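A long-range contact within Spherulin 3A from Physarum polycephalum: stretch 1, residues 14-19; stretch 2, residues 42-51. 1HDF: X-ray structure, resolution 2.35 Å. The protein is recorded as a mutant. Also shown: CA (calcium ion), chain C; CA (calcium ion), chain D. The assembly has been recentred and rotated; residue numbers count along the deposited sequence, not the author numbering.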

# COMPACT_ATOMS: atom_id res chain seq x y z
N GLU A 14 1.23 14.37 -3.83
CA GLU A 14 0.90 15.16 -2.65
C GLU A 14 -0.31 16.04 -2.89
O GLU A 14 -0.52 16.55 -3.99
CB GLU A 14 2.05 16.08 -2.24
CG GLU A 14 3.40 15.42 -2.17
CD GLU A 14 4.46 16.41 -1.72
OE1 GLU A 14 4.49 17.55 -2.24
OE2 GLU A 14 5.27 16.04 -0.84
N VAL A 15 -1.09 16.23 -1.83
CA VAL A 15 -2.27 17.07 -1.89
C VAL A 15 -2.25 17.92 -0.64
O VAL A 15 -2.10 17.40 0.47
CB VAL A 15 -3.57 16.24 -1.91
CG1 VAL A 15 -4.77 17.17 -1.87
CG2 VAL A 15 -3.61 15.38 -3.17
N PHE A 16 -2.36 19.23 -0.82
CA PHE A 16 -2.36 20.15 0.31
C PHE A 16 -3.78 20.55 0.62
O PHE A 16 -4.49 21.05 -0.26
CB PHE A 16 -1.55 21.41 -0.02
CG PHE A 16 -0.06 21.19 -0.13
CD1 PHE A 16 0.52 19.99 0.31
CD2 PHE A 16 0.76 22.18 -0.66
CE1 PHE A 16 1.91 19.80 0.23
CE2 PHE A 16 2.15 22.00 -0.75
CZ PHE A 16 2.73 20.81 -0.30
N LEU A 17 -4.19 20.34 1.86
CA LEU A 17 -5.53 20.68 2.32
C LEU A 17 -5.42 21.88 3.26
O LEU A 17 -4.63 21.85 4.20
CB LEU A 17 -6.16 19.48 3.04
CG LEU A 17 -6.29 18.19 2.22
CD1 LEU A 17 -6.91 17.08 3.07
CD2 LEU A 17 -7.13 18.45 0.96
N TYR A 18 -6.19 22.92 3.01
CA TYR A 18 -6.16 24.12 3.84
C TYR A 18 -7.49 24.35 4.53
O TYR A 18 -8.55 24.17 3.93
CB TYR A 18 -5.81 25.34 2.99
CG TYR A 18 -4.54 25.19 2.18
CD1 TYR A 18 -4.53 24.45 1.01
CD2 TYR A 18 -3.36 25.80 2.60
CE1 TYR A 18 -3.36 24.31 0.26
CE2 TYR A 18 -2.19 25.67 1.86
CZ TYR A 18 -2.19 24.92 0.69
OH TYR A 18 -1.02 24.76 -0.02
N LYS A 19 -7.43 24.77 5.79
CA LYS A 19 -8.65 25.00 6.57
C LYS A 19 -9.47 26.19 6.08
O LYS A 19 -10.70 26.18 6.17
CB LYS A 19 -8.29 25.18 8.05
CG LYS A 19 -9.49 25.21 8.97
CD LYS A 19 -9.07 25.17 10.43
CE LYS A 19 -10.28 25.16 11.35
NZ LYS A 19 -9.87 25.06 12.78
CA CA C . -12.90 25.63 6.54
CA CA D . -18.42 15.13 6.21
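Stretch 2 42-51: GLNDVVSSVK

Spherulin 3A offers a compact example of a general principle: a short antiparallel pairing can hold two distant pieces of chain in register, and a metal ion can secure the point where the pairing gives way to loop. Stretch 2 approaches as loop from Gly42 to Ser48 and becomes extended at Ser49–Lys51, with phi near -140° and psi between 128° and 154°. This strand runs against the strand around Phe16 and Leu17 at 166° between N-to-C directions, close to ideally antiparallel, and the axes come within 4.9 Å. Phe16 pairs with Lys51, Leu17 with Val50 and Tyr18 with Ser49, at CA–CA distances of 5.1, 5.0 and 5.3 Å.

Backbone hydrogen bonds fix this register. Phe16 and Lys51 form a reciprocal pair, Phe16 N to Lys51 O at 3.0 Å and Lys51 N to Phe16 O at 3.1 Å. Two residues along, Tyr18 N donates to Ser49 O at 3.1 Å, but the return is divided: Tyr18 O accepts a nearly straight bond from Ser48 N at 2.9 Å and a weak one from Ser49 N at 3.4 Å. CA-H...O contacts supplement the ladder, among them Val15 CA to Lys51 O at 3.3 Å and Val50 CA to Phe16 O at 3.5 Å.

Side chains alternate between the faces, as extended backbones require. Leu17 and Val50 share one face, with Leu17 CD2 3.9 Å from Val50 CG2. Apolar packing extends from there: Val15 CG1 meets Val50 CG1 at 3.7 Å, Leu17 CB meets Val47 CG2 at 4.1 Å, and Leu17 CD1 reaches Leu43 CD2 at 4.3 Å. The CA-to-CB bond of Leu43 points away from stretch 1, yet the end of its side chain comes nearer. On the other face, the long Lys51 side chain lies along the aromatic residues, its CD 3.3 Å from Tyr18 OH, while Ser49 OG sits 3.0 Å from Tyr18 CB.

Next to the ladder, calcium adds a further link. The chain C ion binds Lys19 O at 2.3 Å, Val46 O at 2.2 Å and Ser48 OG at 2.3 Å, with two waters and one ligand from elsewhere in the structure. Shared coordination explains why Lys19 O and Val46 O can lie 2.9 Å apart without a hydrogen bond. A water also bridges the stretches: its oxygen lies 3.2 Å from Lys19 NZ, whose proton it accepts, and 3.2 Å from Gly42 O, to which it donates.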

# COMPACT_ATOMS: atom_id res chain seq x y z
N GLY A 42 -8.95 17.52 14.21
CA GLY A 42 -9.35 18.76 13.58
C GLY A 42 -9.35 18.81 12.06
O GLY A 42 -9.51 19.89 11.49
N LEU A 43 -9.20 17.67 11.39
CA LEU A 43 -9.16 17.63 9.93
C LEU A 43 -10.55 17.51 9.33
O LEU A 43 -10.87 18.16 8.33
CB LEU A 43 -8.33 16.45 9.45
CG LEU A 43 -7.61 16.51 8.10
CD1 LEU A 43 -7.34 15.09 7.62
CD2 LEU A 43 -8.44 17.25 7.08
N ASN A 44 -11.38 16.67 9.94
CA ASN A 44 -12.73 16.44 9.44
C ASN A 44 -13.59 17.68 9.33
O ASN A 44 -13.63 18.52 10.23
CB ASN A 44 -13.46 15.43 10.33
CG ASN A 44 -14.70 14.88 9.65
OD1 ASN A 44 -15.73 14.63 10.29
ND2 ASN A 44 -14.61 14.67 8.34
N ASP A 45 -14.30 17.78 8.21
CA ASP A 45 -15.22 18.87 7.94
C ASP A 45 -14.71 20.30 8.09
O ASP A 45 -15.50 21.18 8.45
CB ASP A 45 -16.49 18.69 8.78
CG ASP A 45 -17.27 17.45 8.39
OD1 ASP A 45 -17.04 16.92 7.29
OD2 ASP A 45 -18.14 17.02 9.18
N VAL A 46 -13.43 20.56 7.82
CA VAL A 46 -12.93 21.94 7.93
C VAL A 46 -12.20 22.44 6.69
O VAL A 46 -11.91 23.63 6.58
CB VAL A 46 -11.96 22.12 9.14
CG1 VAL A 46 -12.63 21.61 10.42
CG2 VAL A 46 -10.64 21.42 8.86
N VAL A 47 -11.92 21.55 5.75
CA VAL A 47 -11.20 21.91 4.53
C VAL A 47 -11.98 22.89 3.64
O VAL A 47 -13.15 22.68 3.35
CB VAL A 47 -10.83 20.65 3.71
CG1 VAL A 47 -10.10 21.04 2.43
CG2 VAL A 47 -9.94 19.74 4.55
N SER A 48 -11.31 23.95 3.20
CA SER A 48 -11.95 24.95 2.37
C SER A 48 -11.28 25.20 1.02
O SER A 48 -11.92 25.70 0.10
CB SER A 48 -12.07 26.26 3.15
OG SER A 48 -12.89 26.06 4.29
N SER A 49 -9.99 24.88 0.92
CA SER A 49 -9.23 25.04 -0.33
C SER A 49 -8.28 23.86 -0.53
O SER A 49 -7.85 23.22 0.43
CB SER A 49 -8.45 26.36 -0.34
OG SER A 49 -7.46 26.40 0.68
N VAL A 50 -7.95 23.57 -1.79
CA VAL A 50 -7.08 22.43 -2.10
C VAL A 50 -6.09 22.66 -3.24
O VAL A 50 -6.32 23.46 -4.14
CB VAL A 50 -7.95 21.19 -2.47
CG1 VAL A 50 -7.06 19.96 -2.68
CG2 VAL A 50 -8.99 20.94 -1.40
N LYS A 51 -4.98 21.92 -3.20
CA LYS A 51 -3.96 21.97 -4.23
C LYS A 51 -3.54 20.53 -4.53
O LYS A 51 -3.21 19.77 -3.62
CB LYS A 51 -2.74 22.76 -3.76
CG LYS A 51 -2.91 24.26 -3.73
CD LYS A 51 -1.61 24.92 -3.31
CE LYS A 51 -1.62 26.43 -3.56
NZ LYS A 51 -0.34 27.07 -3.12
O HOH W 1 -7.98 22.54 12.36
O HOH W 2 -19.03 14.41 8.67
O HOH W 3 -13.21 25.54 9.01
O HOH W 4 -14.26 27.88 6.66
O HOH W 5 -20.24 13.18 6.81
O HOH W 6 -20.77 16.60 5.94